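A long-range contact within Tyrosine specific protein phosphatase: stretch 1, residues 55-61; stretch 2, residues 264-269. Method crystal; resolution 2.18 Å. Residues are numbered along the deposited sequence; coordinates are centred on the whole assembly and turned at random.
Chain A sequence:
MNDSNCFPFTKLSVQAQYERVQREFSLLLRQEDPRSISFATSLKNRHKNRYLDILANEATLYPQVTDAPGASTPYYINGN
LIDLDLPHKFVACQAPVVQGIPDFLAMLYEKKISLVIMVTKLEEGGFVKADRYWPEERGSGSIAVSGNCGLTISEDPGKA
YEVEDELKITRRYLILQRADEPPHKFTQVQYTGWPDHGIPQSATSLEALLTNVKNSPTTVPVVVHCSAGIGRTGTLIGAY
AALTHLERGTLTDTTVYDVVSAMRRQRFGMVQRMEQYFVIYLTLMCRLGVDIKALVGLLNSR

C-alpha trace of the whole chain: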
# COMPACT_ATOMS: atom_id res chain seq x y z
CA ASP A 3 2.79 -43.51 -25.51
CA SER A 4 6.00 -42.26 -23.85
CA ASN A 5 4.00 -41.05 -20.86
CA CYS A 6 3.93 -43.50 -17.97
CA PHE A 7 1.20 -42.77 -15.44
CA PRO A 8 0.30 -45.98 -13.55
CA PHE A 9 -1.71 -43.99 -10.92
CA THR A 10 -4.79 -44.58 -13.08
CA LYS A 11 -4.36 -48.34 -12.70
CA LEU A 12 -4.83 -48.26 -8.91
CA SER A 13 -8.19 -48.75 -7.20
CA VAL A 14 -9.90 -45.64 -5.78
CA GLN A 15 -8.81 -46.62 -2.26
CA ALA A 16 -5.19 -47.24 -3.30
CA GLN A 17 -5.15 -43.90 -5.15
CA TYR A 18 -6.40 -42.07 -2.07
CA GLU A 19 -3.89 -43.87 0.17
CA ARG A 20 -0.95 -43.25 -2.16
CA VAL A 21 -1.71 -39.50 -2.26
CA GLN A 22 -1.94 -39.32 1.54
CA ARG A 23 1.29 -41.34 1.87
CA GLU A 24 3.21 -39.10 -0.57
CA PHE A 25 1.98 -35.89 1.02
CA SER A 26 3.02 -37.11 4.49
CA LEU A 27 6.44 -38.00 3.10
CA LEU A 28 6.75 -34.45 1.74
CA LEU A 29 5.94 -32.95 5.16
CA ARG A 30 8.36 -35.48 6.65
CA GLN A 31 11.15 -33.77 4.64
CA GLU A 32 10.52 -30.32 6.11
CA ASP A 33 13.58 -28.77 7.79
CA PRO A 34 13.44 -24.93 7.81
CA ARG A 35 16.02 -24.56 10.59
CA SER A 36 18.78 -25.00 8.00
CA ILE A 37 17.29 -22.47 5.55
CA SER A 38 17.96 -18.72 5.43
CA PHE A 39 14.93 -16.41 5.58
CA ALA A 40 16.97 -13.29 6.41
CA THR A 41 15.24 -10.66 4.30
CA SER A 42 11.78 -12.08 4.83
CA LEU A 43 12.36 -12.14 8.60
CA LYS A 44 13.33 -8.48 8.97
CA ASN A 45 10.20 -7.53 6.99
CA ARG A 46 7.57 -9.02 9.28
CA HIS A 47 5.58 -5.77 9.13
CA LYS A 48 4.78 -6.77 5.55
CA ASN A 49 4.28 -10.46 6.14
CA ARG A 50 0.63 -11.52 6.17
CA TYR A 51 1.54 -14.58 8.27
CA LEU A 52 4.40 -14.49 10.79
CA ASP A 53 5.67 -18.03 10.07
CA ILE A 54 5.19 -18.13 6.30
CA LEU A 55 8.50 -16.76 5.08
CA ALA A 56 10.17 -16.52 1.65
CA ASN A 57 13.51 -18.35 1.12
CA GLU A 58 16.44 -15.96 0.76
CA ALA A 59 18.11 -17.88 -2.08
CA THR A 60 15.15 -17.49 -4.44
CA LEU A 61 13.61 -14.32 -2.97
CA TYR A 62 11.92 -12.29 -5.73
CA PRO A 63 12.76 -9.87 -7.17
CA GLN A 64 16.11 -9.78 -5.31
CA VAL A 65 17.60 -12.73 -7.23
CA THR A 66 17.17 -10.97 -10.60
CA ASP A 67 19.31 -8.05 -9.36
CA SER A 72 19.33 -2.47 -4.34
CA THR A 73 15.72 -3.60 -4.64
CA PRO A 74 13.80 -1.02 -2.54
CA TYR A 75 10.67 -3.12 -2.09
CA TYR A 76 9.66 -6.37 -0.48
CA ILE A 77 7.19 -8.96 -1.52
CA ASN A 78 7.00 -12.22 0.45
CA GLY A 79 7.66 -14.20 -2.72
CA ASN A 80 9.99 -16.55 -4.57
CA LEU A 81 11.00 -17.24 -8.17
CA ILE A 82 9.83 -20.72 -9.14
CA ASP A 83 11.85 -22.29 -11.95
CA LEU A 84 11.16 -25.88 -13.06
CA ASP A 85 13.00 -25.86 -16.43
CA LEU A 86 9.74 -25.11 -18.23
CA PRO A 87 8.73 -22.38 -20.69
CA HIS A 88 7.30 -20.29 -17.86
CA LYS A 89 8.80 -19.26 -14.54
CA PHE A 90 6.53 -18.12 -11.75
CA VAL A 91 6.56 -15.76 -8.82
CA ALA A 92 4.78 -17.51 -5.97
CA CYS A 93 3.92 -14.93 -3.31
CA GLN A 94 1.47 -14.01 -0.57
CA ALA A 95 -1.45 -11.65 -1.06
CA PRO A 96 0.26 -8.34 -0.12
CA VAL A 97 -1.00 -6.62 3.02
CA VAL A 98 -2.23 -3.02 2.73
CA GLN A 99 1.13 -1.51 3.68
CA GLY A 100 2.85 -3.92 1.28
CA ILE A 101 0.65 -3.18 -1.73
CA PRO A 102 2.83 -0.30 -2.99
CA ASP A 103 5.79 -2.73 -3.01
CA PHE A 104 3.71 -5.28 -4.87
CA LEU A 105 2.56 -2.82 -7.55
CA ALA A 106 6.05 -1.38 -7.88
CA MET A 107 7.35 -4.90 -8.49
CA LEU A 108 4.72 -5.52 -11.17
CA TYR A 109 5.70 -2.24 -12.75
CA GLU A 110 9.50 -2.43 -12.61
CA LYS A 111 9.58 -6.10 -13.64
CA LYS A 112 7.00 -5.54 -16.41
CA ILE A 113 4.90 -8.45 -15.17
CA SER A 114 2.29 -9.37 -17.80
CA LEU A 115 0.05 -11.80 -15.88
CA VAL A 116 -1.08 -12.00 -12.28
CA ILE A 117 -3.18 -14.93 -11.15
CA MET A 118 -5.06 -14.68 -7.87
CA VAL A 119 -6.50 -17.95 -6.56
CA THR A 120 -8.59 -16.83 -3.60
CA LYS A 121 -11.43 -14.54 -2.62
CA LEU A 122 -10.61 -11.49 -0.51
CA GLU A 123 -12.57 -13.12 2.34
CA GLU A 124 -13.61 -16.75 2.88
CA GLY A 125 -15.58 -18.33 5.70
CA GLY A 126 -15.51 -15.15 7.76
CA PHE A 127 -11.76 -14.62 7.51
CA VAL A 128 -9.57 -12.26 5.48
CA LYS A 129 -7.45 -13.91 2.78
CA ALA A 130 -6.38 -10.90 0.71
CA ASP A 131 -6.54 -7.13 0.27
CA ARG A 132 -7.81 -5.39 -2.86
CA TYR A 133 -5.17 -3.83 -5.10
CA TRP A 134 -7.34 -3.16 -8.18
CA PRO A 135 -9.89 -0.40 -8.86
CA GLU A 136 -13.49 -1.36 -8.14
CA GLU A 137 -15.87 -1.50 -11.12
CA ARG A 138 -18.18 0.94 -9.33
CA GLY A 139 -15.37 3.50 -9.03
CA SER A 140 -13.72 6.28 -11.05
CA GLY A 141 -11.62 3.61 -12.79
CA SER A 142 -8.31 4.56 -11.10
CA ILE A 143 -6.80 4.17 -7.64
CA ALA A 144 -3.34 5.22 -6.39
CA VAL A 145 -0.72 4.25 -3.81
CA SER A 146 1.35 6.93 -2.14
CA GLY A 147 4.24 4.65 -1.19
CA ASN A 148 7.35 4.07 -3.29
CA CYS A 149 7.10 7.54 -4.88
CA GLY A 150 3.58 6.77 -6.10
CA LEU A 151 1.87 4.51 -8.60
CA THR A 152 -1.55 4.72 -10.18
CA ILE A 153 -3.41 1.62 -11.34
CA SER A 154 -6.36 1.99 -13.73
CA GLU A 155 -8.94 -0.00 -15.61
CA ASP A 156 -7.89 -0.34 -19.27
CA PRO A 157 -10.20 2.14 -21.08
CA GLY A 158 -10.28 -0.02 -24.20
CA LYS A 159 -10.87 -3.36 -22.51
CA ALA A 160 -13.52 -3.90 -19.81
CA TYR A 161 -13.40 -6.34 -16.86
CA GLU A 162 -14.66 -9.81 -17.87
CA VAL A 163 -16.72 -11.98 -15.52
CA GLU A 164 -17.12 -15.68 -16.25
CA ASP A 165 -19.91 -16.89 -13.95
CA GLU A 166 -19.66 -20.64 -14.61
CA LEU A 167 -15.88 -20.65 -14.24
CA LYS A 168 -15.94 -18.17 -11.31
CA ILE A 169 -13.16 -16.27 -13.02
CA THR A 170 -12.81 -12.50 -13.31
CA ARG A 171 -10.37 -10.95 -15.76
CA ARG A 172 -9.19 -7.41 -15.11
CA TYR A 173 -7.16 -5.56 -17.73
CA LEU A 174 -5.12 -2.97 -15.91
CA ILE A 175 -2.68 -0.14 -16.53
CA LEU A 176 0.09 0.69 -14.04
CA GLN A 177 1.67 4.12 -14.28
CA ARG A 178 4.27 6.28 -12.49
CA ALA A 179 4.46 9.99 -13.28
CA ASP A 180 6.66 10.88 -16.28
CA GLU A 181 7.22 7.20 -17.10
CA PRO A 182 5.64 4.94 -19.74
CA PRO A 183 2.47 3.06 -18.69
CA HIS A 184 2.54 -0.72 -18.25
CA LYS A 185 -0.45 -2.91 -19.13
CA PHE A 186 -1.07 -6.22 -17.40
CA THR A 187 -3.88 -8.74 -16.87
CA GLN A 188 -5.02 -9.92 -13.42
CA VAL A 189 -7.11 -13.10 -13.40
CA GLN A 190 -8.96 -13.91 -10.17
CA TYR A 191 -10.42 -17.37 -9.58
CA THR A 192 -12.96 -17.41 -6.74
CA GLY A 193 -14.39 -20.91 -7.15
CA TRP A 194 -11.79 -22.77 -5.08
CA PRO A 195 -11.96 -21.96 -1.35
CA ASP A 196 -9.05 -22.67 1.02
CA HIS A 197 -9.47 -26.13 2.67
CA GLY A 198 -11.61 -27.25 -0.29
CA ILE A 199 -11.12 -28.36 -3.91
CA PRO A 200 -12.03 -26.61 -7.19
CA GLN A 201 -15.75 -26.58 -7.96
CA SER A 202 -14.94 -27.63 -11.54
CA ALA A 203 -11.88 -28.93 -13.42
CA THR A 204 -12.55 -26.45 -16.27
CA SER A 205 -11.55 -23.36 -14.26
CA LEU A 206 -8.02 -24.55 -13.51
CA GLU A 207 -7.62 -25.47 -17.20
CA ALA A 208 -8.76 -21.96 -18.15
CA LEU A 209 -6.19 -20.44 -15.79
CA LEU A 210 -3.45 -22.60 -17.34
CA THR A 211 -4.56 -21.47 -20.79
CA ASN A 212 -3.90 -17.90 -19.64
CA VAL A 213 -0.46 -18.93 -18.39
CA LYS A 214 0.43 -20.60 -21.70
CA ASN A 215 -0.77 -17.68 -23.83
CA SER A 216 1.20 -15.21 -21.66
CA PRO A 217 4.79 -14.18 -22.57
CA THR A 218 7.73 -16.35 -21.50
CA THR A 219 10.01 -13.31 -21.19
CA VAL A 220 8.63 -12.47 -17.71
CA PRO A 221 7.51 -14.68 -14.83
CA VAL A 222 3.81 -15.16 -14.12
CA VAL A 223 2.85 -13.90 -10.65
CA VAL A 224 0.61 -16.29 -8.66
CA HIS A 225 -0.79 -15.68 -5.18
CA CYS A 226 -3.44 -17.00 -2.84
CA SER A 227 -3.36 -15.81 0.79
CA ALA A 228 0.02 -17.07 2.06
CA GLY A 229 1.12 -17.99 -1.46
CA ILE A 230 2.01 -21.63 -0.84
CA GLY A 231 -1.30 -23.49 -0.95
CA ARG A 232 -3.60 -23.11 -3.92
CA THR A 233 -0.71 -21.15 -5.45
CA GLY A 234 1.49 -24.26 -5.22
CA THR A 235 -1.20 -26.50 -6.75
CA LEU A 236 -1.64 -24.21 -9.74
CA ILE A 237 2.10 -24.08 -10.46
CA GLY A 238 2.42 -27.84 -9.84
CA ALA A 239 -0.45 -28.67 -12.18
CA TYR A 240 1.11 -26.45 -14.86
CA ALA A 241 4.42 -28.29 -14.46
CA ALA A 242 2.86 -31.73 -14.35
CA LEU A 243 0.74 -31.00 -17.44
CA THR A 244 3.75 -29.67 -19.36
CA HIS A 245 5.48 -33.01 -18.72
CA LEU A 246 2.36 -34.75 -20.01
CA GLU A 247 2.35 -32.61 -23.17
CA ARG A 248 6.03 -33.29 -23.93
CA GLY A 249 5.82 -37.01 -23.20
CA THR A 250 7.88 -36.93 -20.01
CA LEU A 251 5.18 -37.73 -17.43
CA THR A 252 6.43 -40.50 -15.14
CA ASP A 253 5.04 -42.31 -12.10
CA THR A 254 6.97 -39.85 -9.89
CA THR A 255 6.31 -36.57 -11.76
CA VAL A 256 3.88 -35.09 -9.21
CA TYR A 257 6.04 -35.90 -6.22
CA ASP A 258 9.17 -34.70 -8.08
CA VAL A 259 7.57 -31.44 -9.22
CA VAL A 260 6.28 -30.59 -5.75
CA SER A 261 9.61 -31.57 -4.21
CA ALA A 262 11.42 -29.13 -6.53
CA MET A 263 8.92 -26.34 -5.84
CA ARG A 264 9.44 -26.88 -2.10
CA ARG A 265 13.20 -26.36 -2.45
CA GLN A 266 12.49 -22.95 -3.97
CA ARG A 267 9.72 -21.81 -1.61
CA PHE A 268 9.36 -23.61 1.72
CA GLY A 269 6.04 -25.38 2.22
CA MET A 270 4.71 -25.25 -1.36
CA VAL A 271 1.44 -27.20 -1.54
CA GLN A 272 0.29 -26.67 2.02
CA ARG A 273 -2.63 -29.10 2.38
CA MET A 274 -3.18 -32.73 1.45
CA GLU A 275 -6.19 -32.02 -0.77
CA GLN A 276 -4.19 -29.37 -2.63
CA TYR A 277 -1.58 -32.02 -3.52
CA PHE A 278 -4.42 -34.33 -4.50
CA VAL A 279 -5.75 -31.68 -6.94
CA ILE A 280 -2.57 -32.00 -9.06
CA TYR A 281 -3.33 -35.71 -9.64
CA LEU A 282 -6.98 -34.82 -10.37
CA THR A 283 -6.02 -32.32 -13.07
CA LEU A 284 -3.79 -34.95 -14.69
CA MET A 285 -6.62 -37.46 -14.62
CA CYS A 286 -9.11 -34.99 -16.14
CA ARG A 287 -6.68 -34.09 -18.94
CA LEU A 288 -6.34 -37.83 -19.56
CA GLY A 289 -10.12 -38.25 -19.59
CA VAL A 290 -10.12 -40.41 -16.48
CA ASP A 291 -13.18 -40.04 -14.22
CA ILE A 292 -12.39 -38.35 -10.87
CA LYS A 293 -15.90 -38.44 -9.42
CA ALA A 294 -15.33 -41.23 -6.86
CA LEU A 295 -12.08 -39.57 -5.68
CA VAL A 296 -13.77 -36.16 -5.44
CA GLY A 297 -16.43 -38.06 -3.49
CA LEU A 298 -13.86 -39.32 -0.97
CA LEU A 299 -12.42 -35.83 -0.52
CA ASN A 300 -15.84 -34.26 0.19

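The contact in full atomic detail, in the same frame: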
# COMPACT_ATOMS: atom_id res chain seq x y z
N LEU A 55 7.40 -17.62 5.50
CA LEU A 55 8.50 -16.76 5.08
C LEU A 55 9.04 -17.19 3.72
O LEU A 55 8.97 -18.37 3.37
CB LEU A 55 9.62 -16.80 6.12
CG LEU A 55 9.24 -16.46 7.56
CD1 LEU A 55 10.45 -16.61 8.47
CD2 LEU A 55 8.66 -15.05 7.66
N ALA A 56 9.59 -16.24 2.97
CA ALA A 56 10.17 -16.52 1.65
C ALA A 56 11.66 -16.87 1.75
O ALA A 56 12.41 -16.12 2.38
CB ALA A 56 9.99 -15.30 0.75
N ASN A 57 12.08 -17.98 1.14
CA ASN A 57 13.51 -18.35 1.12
C ASN A 57 14.38 -17.25 0.55
O ASN A 57 14.05 -16.66 -0.48
CB ASN A 57 13.76 -19.62 0.29
CG ASN A 57 12.90 -20.79 0.72
OD1 ASN A 57 11.71 -20.63 1.00
ND2 ASN A 57 13.50 -21.97 0.75
N GLU A 58 15.52 -17.00 1.20
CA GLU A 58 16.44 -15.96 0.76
C GLU A 58 17.01 -16.25 -0.63
O GLU A 58 17.08 -15.36 -1.48
CB GLU A 58 17.60 -15.86 1.76
CG GLU A 58 18.51 -14.66 1.55
CD GLU A 58 17.79 -13.34 1.78
OE1 GLU A 58 16.90 -13.29 2.66
OE2 GLU A 58 18.12 -12.35 1.09
N ALA A 59 17.41 -17.50 -0.85
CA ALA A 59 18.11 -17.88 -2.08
C ALA A 59 17.33 -17.60 -3.35
O ALA A 59 17.92 -17.34 -4.40
CB ALA A 59 18.49 -19.35 -2.02
N THR A 60 16.00 -17.67 -3.27
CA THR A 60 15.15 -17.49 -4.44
C THR A 60 14.17 -16.32 -4.25
O THR A 60 13.17 -16.20 -4.97
CB THR A 60 14.37 -18.77 -4.75
OG1 THR A 60 13.54 -19.11 -3.63
CG2 THR A 60 15.32 -19.93 -5.03
N LEU A 61 14.47 -15.46 -3.28
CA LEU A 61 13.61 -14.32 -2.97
C LEU A 61 13.43 -13.43 -4.21
O LEU A 61 14.41 -13.06 -4.85
CB LEU A 61 14.21 -13.51 -1.82
CG LEU A 61 13.43 -12.26 -1.39
CD1 LEU A 61 12.12 -12.67 -0.74
CD2 LEU A 61 14.24 -11.43 -0.45
N ARG A 264 9.16 -27.04 -3.52
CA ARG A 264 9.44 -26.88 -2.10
C ARG A 264 10.87 -26.41 -1.79
O ARG A 264 11.09 -25.71 -0.81
CB ARG A 264 9.12 -28.18 -1.34
CG ARG A 264 7.70 -28.19 -0.84
CD ARG A 264 7.21 -29.52 -0.28
NE ARG A 264 5.84 -29.35 0.19
CZ ARG A 264 5.49 -29.27 1.47
NH1 ARG A 264 6.42 -29.41 2.42
NH2 ARG A 264 4.22 -29.08 1.81
N ARG A 265 11.82 -26.80 -2.64
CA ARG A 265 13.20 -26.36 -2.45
C ARG A 265 13.34 -24.87 -2.76
O ARG A 265 14.30 -24.23 -2.35
CB ARG A 265 14.17 -27.14 -3.34
CG ARG A 265 14.43 -28.58 -2.93
CD ARG A 265 15.53 -29.22 -3.79
NE ARG A 265 15.07 -29.60 -5.13
CZ ARG A 265 14.54 -30.78 -5.44
NH1 ARG A 265 14.38 -31.72 -4.50
NH2 ARG A 265 14.16 -31.03 -6.68
N GLN A 266 12.38 -24.34 -3.51
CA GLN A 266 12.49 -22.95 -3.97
C GLN A 266 11.59 -22.01 -3.17
O GLN A 266 11.83 -20.80 -3.13
CB GLN A 266 12.17 -22.87 -5.46
CG GLN A 266 13.14 -23.62 -6.37
CD GLN A 266 12.67 -23.62 -7.81
OE1 GLN A 266 12.79 -22.62 -8.52
NE2 GLN A 266 12.12 -24.75 -8.26
N ARG A 267 10.56 -22.57 -2.54
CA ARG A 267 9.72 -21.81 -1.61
C ARG A 267 9.17 -22.78 -0.57
O ARG A 267 8.32 -23.62 -0.86
CB ARG A 267 8.55 -21.13 -2.34
CG ARG A 267 7.63 -20.30 -1.43
CD ARG A 267 6.74 -19.36 -2.25
NE ARG A 267 5.68 -18.72 -1.47
CZ ARG A 267 5.80 -17.57 -0.81
NH1 ARG A 267 6.97 -16.92 -0.81
NH2 ARG A 267 4.76 -17.07 -0.14
N PHE A 268 9.69 -22.67 0.65
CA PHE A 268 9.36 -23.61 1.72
C PHE A 268 7.86 -23.81 1.89
O PHE A 268 7.11 -22.84 2.01
CB PHE A 268 9.95 -23.13 3.04
CG PHE A 268 9.79 -24.11 4.15
CD1 PHE A 268 10.72 -25.14 4.32
CD2 PHE A 268 8.70 -24.04 5.02
CE1 PHE A 268 10.58 -26.07 5.34
CE2 PHE A 268 8.55 -24.97 6.04
CZ PHE A 268 9.49 -25.99 6.20
N GLY A 269 7.42 -25.07 1.87
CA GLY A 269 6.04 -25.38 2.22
C GLY A 269 5.07 -25.40 1.06
O GLY A 269 3.87 -25.57 1.29
O HOH W 1 7.15 -20.71 3.59
O HOH W 2 12.66 -24.50 1.25

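Two side chains of the first stretch, N57 and T60, do most of the work here, and both address the backbone of the second stretch, from Q266 to F268. N57 points its CB toward that segment and, with chi1 in m, brings OD1 to 2.9 Å from F268 N; the N-H...O angle of 170° makes this a nearly linear hydrogen bond. The other half of the amide is also used: N57 ND2 donates to water 2 (2.7 Å), which in turn donates to R264 O (2.9 Å). Asparagine suits this place because one short side chain offers an acceptor to the backbone NH of F268 and a donor to the water on a helix carbonyl, so both OD1 and ND2 have a partner, which matters because N57 is buried.

T60, chi1 in p, donates from OG1 to Q266 O across a very short 2.5 Å, while its methyl CG2 packs 4.3 Å from Q266 CB. Threonine suits the place because its hydroxyl donates to Q266 O and bonds again elsewhere in the structure, while its methyl adds apolar contact. It sits within a type I turn from E58 to L61, closed by L61 N to E58 O at 3.2 Å.

Water 1 bridges two carbonyls, donating to L55 O (3.0 Å) and F268 O (2.7 Å). A56 CB lies 3.8 Å from R267 NH1, at the guanidinium edge, and this small methyl takes up none of its polar groups; the arginine's nitrogens find their hydrogen bonds elsewhere in the structure. In all, 287 Å² is buried, both sides summed.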